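Local coordinates for kelch-like protein 7 (Homo sapiens, PDB 3II7), which serves as the substrate-specific adapter of a CUL3-RBX1 E3 ubiquitin ligase that marks proteins for degradation, its kelch-repeat domain being the part described here, at residues L61-M72 and S84-L95. Residues are numbered along the deposited sequence; the frame is centred on the assembly and turned at random.
Sequences LGGSQLFPIKRM and SKLGPPTPRDSL. With EDO (1,2-ethanediol), chain P; EDO (1,2-ethanediol), chain R; EDO (1,2-ethanediol), chain O.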
loop_
_atom_site.group_PDB
_atom_site.type_symbol
_atom_site.label_atom_id
_atom_site.label_comp_id
_atom_site.label_asym_id
_atom_site.label_seq_id
_atom_site.Cartn_x
_atom_site.Cartn_y
_atom_site.Cartn_z
ATOM N N LEU A 61 1.775 -1.011 -11.239
ATOM C CA LEU A 61 0.701 -1.646 -12.008
ATOM C C LEU A 61 -0.670 -1.029 -11.719
ATOM O O LEU A 61 -0.882 -0.407 -10.671
ATOM C CB LEU A 61 0.734 -3.172 -11.770
ATOM C CG LEU A 61 0.626 -3.637 -10.320
ATOM C CD1 LEU A 61 -0.824 -3.668 -9.870
ATOM C CD2 LEU A 61 1.275 -5.002 -10.170
ATOM N N GLY A 62 -1.587 -1.185 -12.683
ATOM C CA GLY A 62 -2.926 -0.644 -12.555
ATOM C C GLY A 62 -2.968 0.861 -12.713
ATOM O O GLY A 62 -1.983 1.507 -13.158
ATOM N N GLY A 63 -4.111 1.436 -12.368
ATOM C CA GLY A 63 -4.300 2.844 -12.487
ATOM C C GLY A 63 -4.608 3.308 -13.897
ATOM O O GLY A 63 -4.753 2.508 -14.843
ATOM N N SER A 64 -4.704 4.614 -14.032
ATOM C CA SER A 64 -5.144 5.219 -15.281
ATOM C C SER A 64 -4.473 6.552 -15.520
ATOM O O SER A 64 -3.913 7.157 -14.604
ATOM C CB SER A 64 -6.658 5.415 -15.244
ATOM O OG SER A 64 -7.062 6.199 -14.111
ATOM N N GLN A 65 -4.541 6.991 -16.777
ATOM C CA GLN A 65 -4.236 8.348 -17.167
ATOM C C GLN A 65 -5.505 8.820 -17.895
ATOM O O GLN A 65 -6.535 8.967 -17.234
ATOM C CB GLN A 65 -2.938 8.382 -17.968
ATOM C CG GLN A 65 -1.696 8.227 -17.040
ATOM C CD GLN A 65 -0.517 7.496 -17.685
ATOM O OE1 GLN A 65 -0.644 6.939 -18.764
ATOM N NE2 GLN A 65 0.643 7.498 -17.003
ATOM N N LEU A 66 -5.480 9.001 -19.222
ATOM C CA LEU A 66 -6.725 9.255 -19.965
ATOM C C LEU A 66 -7.605 7.984 -19.991
ATOM O O LEU A 66 -8.831 8.061 -19.930
ATOM C CB LEU A 66 -6.428 9.754 -21.400
ATOM C CG LEU A 66 -6.213 11.274 -21.540
ATOM C CD1 LEU A 66 -7.525 12.029 -21.292
ATOM C CD2 LEU A 66 -5.097 11.790 -20.611
ATOM N N PHE A 67 -6.949 6.820 -20.050
ATOM C CA PHE A 67 -7.618 5.529 -20.108
ATOM C C PHE A 67 -6.948 4.601 -19.090
ATOM O O PHE A 67 -5.891 4.944 -18.538
ATOM C CB PHE A 67 -7.515 4.943 -21.536
ATOM C CG PHE A 67 -8.086 5.855 -22.620
ATOM C CD1 PHE A 67 -9.454 6.120 -22.676
ATOM C CD2 PHE A 67 -7.252 6.444 -23.568
ATOM C CE1 PHE A 67 -9.990 6.965 -23.677
ATOM C CE2 PHE A 67 -7.777 7.287 -24.570
ATOM C CZ PHE A 67 -9.147 7.544 -24.612
ATOM N N PRO A 68 -7.557 3.434 -18.825
ATOM C CA PRO A 68 -6.913 2.433 -17.957
ATOM C C PRO A 68 -5.574 1.966 -18.551
ATOM O O PRO A 68 -5.483 1.737 -19.762
ATOM C CB PRO A 68 -7.936 1.291 -17.927
ATOM C CG PRO A 68 -9.234 1.946 -18.300
ATOM C CD PRO A 68 -8.903 2.998 -19.246
ATOM N N ILE A 69 -4.546 1.860 -17.720
ATOM C CA ILE A 69 -3.208 1.467 -18.201
ATOM C C ILE A 69 -3.056 -0.049 -18.189
ATOM O O ILE A 69 -3.385 -0.717 -17.192
ATOM C CB ILE A 69 -2.103 2.113 -17.376
ATOM C CG1 ILE A 69 -2.206 3.630 -17.437
ATOM C CG2 ILE A 69 -0.750 1.672 -17.882
ATOM C CD1 ILE A 69 -1.473 4.306 -16.282
ATOM N N LYS A 70 -2.546 -0.591 -19.301
ATOM C CA LYS A 70 -2.431 -2.042 -19.473
ATOM C C LYS A 70 -0.994 -2.551 -19.309
ATOM O O LYS A 70 -0.761 -3.748 -19.297
ATOM C CB LYS A 70 -2.962 -2.439 -20.858
ATOM C CG LYS A 70 -4.402 -1.972 -21.112
ATOM C CD LYS A 70 -4.957 -2.597 -22.388
ATOM C CE LYS A 70 -6.302 -1.971 -22.751
ATOM N NZ LYS A 70 -6.817 -2.460 -24.035
ATOM N N ARG A 71 -0.051 -1.625 -19.182
ATOM C CA ARG A 71 1.347 -1.933 -19.028
ATOM C C ARG A 71 1.761 -1.906 -17.552
ATOM O O ARG A 71 1.279 -1.080 -16.786
ATOM C CB ARG A 71 2.125 -0.848 -19.739
ATOM C CG ARG A 71 3.575 -1.084 -19.863
ATOM C CD ARG A 71 4.219 0.083 -20.640
ATOM N NE ARG A 71 4.255 1.294 -19.841
ATOM C CZ ARG A 71 3.519 2.384 -20.026
ATOM N NH1 ARG A 71 2.685 2.512 -21.065
ATOM N NH2 ARG A 71 3.641 3.383 -19.173
ATOM N N MET A 72 2.716 -2.776 -17.185
ATOM C CA MET A 72 3.344 -2.776 -15.842
ATOM C C MET A 72 4.742 -2.235 -16.016
ATOM O O MET A 72 5.511 -2.756 -16.819
ATOM C CB MET A 72 3.402 -4.232 -15.308
ATOM C CG MET A 72 4.089 -4.441 -14.001
ATOM S SD MET A 72 3.533 -6.020 -13.280
ATOM C CE MET A 72 4.326 -7.185 -14.376
ATOM N N SER A 84 9.382 -2.695 -19.089
ATOM C CA SER A 84 7.920 -2.829 -19.054
ATOM C C SER A 84 7.447 -4.188 -19.499
ATOM O O SER A 84 7.990 -4.766 -20.455
ATOM C CB SER A 84 7.259 -1.769 -19.931
ATOM O OG SER A 84 7.639 -0.473 -19.549
ATOM N N LYS A 85 6.430 -4.683 -18.803
ATOM C CA LYS A 85 5.754 -5.940 -19.115
ATOM C C LYS A 85 4.265 -5.659 -19.260
ATOM O O LYS A 85 3.850 -4.549 -19.084
ATOM C CB LYS A 85 5.995 -6.924 -17.982
ATOM C CG LYS A 85 7.442 -7.292 -17.811
ATOM C CD LYS A 85 7.880 -8.223 -18.942
ATOM C CE LYS A 85 9.370 -8.408 -18.980
ATOM N NZ LYS A 85 9.760 -8.976 -20.295
ATOM N N LEU A 86 3.471 -6.664 -19.637
ATOM C CA LEU A 86 2.037 -6.450 -19.713
ATOM C C LEU A 86 1.475 -6.628 -18.316
ATOM O O LEU A 86 1.956 -7.451 -17.552
ATOM C CB LEU A 86 1.375 -7.340 -20.781
ATOM C CG LEU A 86 1.636 -6.839 -22.226
ATOM C CD1 LEU A 86 1.051 -7.812 -23.285
ATOM C CD2 LEU A 86 1.100 -5.395 -22.461
ATOM N N GLY A 87 0.535 -5.763 -17.958
ATOM C CA GLY A 87 0.101 -5.600 -16.591
ATOM C C GLY A 87 -1.011 -6.526 -16.276
ATOM O O GLY A 87 -1.172 -7.545 -16.963
ATOM N N PRO A 88 -1.822 -6.184 -15.235
ATOM C CA PRO A 88 -2.811 -7.147 -14.905
ATOM C C PRO A 88 -3.760 -7.332 -16.078
ATOM O O PRO A 88 -4.058 -6.358 -16.781
ATOM C CB PRO A 88 -3.516 -6.540 -13.668
ATOM C CG PRO A 88 -3.426 -5.085 -13.859
ATOM C CD PRO A 88 -2.105 -4.862 -14.643
ATOM N N PRO A 89 -4.215 -8.569 -16.294
ATOM C CA PRO A 89 -5.175 -8.882 -17.332
ATOM C C PRO A 89 -6.397 -7.967 -17.303
ATOM O O PRO A 89 -6.935 -7.661 -18.357
ATOM C CB PRO A 89 -5.563 -10.328 -17.025
ATOM C CG PRO A 89 -4.367 -10.910 -16.367
ATOM C CD PRO A 89 -3.722 -9.793 -15.616
ATOM N N THR A 90 -6.820 -7.541 -16.109
ATOM C CA THR A 90 -7.961 -6.635 -15.959
ATOM C C THR A 90 -7.456 -5.293 -15.444
ATOM O O THR A 90 -7.174 -5.147 -14.258
ATOM C CB THR A 90 -9.011 -7.181 -15.006
ATOM O OG1 THR A 90 -9.493 -8.438 -15.490
ATOM C CG2 THR A 90 -10.183 -6.213 -14.892
ATOM N N PRO A 91 -7.318 -4.309 -16.343
ATOM C CA PRO A 91 -6.887 -2.988 -15.874
ATOM C C PRO A 91 -7.934 -2.402 -14.955
ATOM O O PRO A 91 -9.141 -2.558 -15.197
ATOM C CB PRO A 91 -6.762 -2.168 -17.157
ATOM C CG PRO A 91 -6.627 -3.173 -18.263
ATOM C CD PRO A 91 -7.428 -4.362 -17.812
ATOM N N ARG A 92 -7.474 -1.791 -13.872
ATOM C CA ARG A 92 -8.365 -1.248 -12.853
ATOM C C ARG A 92 -7.616 -0.278 -11.944
ATOM O O ARG A 92 -6.370 -0.334 -11.821
ATOM C CB ARG A 92 -9.002 -2.354 -12.031
ATOM C CG ARG A 92 -8.047 -3.298 -11.428
ATOM C CD ARG A 92 -8.706 -4.631 -11.318
ATOM N NE ARG A 92 -8.084 -5.466 -10.331
ATOM C CZ ARG A 92 -7.135 -6.352 -10.554
ATOM N NH1 ARG A 92 -6.627 -6.520 -11.755
ATOM N NH2 ARG A 92 -6.691 -7.089 -9.535
ATOM N N ASP A 93 -8.397 0.609 -11.329
ATOM C CA ASP A 93 -7.897 1.644 -10.437
ATOM C C ASP A 93 -8.152 1.237 -8.981
ATOM O O ASP A 93 -9.090 0.512 -8.698
ATOM C CB ASP A 93 -8.658 2.961 -10.687
ATOM C CG ASP A 93 -8.240 3.671 -11.993
ATOM O OD1 ASP A 93 -7.453 3.126 -12.765
ATOM O OD2 ASP A 93 -8.715 4.807 -12.225
ATOM N N SER A 94 -7.342 1.775 -8.090
ATOM C CA SER A 94 -7.540 1.634 -6.617
ATOM C C SER A 94 -7.447 0.166 -6.166
ATOM O O SER A 94 -8.037 -0.236 -5.161
ATOM C CB SER A 94 -8.864 2.305 -6.189
ATOM O OG SER A 94 -8.862 3.696 -6.588
ATOM N N LEU A 95 -6.708 -0.616 -6.938
ATOM C CA LEU A 95 -6.354 -1.999 -6.574
ATOM C C LEU A 95 -5.226 -1.961 -5.536
ATOM O O LEU A 95 -4.598 -0.924 -5.334
ATOM C CB LEU A 95 -5.927 -2.777 -7.821
ATOM C CG LEU A 95 -4.540 -2.523 -8.429
ATOM C CD1 LEU A 95 -4.384 -3.415 -9.651
ATOM C CD2 LEU A 95 -4.296 -1.061 -8.769
HETATM C C1 EDO P . -3.821 4.292 -21.157
HETATM O O1 EDO P . -4.043 4.291 -22.572
HETATM C C2 EDO P . -3.334 5.660 -20.705
HETATM O O2 EDO P . -4.244 6.703 -21.123
HETATM C C1 EDO R . 4.433 -10.229 -19.442
HETATM O O1 EDO R . 4.620 -9.104 -20.323
HETATM C C2 EDO R . 2.938 -10.569 -19.341
HETATM O O2 EDO R . 2.400 -10.989 -20.612
HETATM C C1 EDO O . -0.932 0.055 -23.443
HETATM O O1 EDO O . -0.751 -1.361 -23.331
HETATM C C2 EDO O . -0.726 0.690 -22.074
HETATM O O2 EDO O . -1.961 1.177 -21.527
HETATM O O HOH W 1 -5.074 -0.232 -15.010
#
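Gly62 and Gly63, the double glycine of a kelch repeat, lie against Arg92 to Leu95 in the tight half of this contact. Gly63 N gives a nearly straight hydrogen bond (165°) to Arg92 O, 2.9 Å away, from above the carbonyl plane. Both glycines have positive phi, and a CB on Gly62 would strike Leu95 CD2. Next to them Ser64, in one of its two conformers, turns OG between the backbone N and the carbonyl carbon (chi1 56°) and donates to the syn side of Asp93 OD2 at 2.9 Å, while Asp93 OD1 lies against the Gly63 backbone. Were Asp93 an alanine, Ser64 OG would probably lose this acceptor, and Arg47, which also bonds the hydroxyl, a nearby negative charge. Deeper, Leu61 CD1 meets Leu95 CD1 at 3.6 Å, two branched apolar ends suited to a buried site. A water hydrogen-bonds Gly63 O and Ile69 O, and weakly Arg92 N.

Strand pairing is close too: Gly87 N bonds Lys70 O at 2.7 Å, where a CB on Gly87 would crowd that oxygen, and Met72 and Lys85 form a hydrogen-bonded antiparallel pair. The solvent side is looser: Pro91 touches Pro68 CB with its CB and Lys70 CG with its CG, and the extended lysine carries its amine away.

Strands 71-76 and 81-86, both in Kelch 2, are the outer hairpin of a four-stranded propeller blade whose first strand, 50-54, comes from Kelch 1. Met72 and Pro88 pack on Trp130 of the next blade, and Arg92 reaches Gly108 and Glu121 there, while Arg46 bonds Gly62 O and Arg71 O from the loop before strand 50-54.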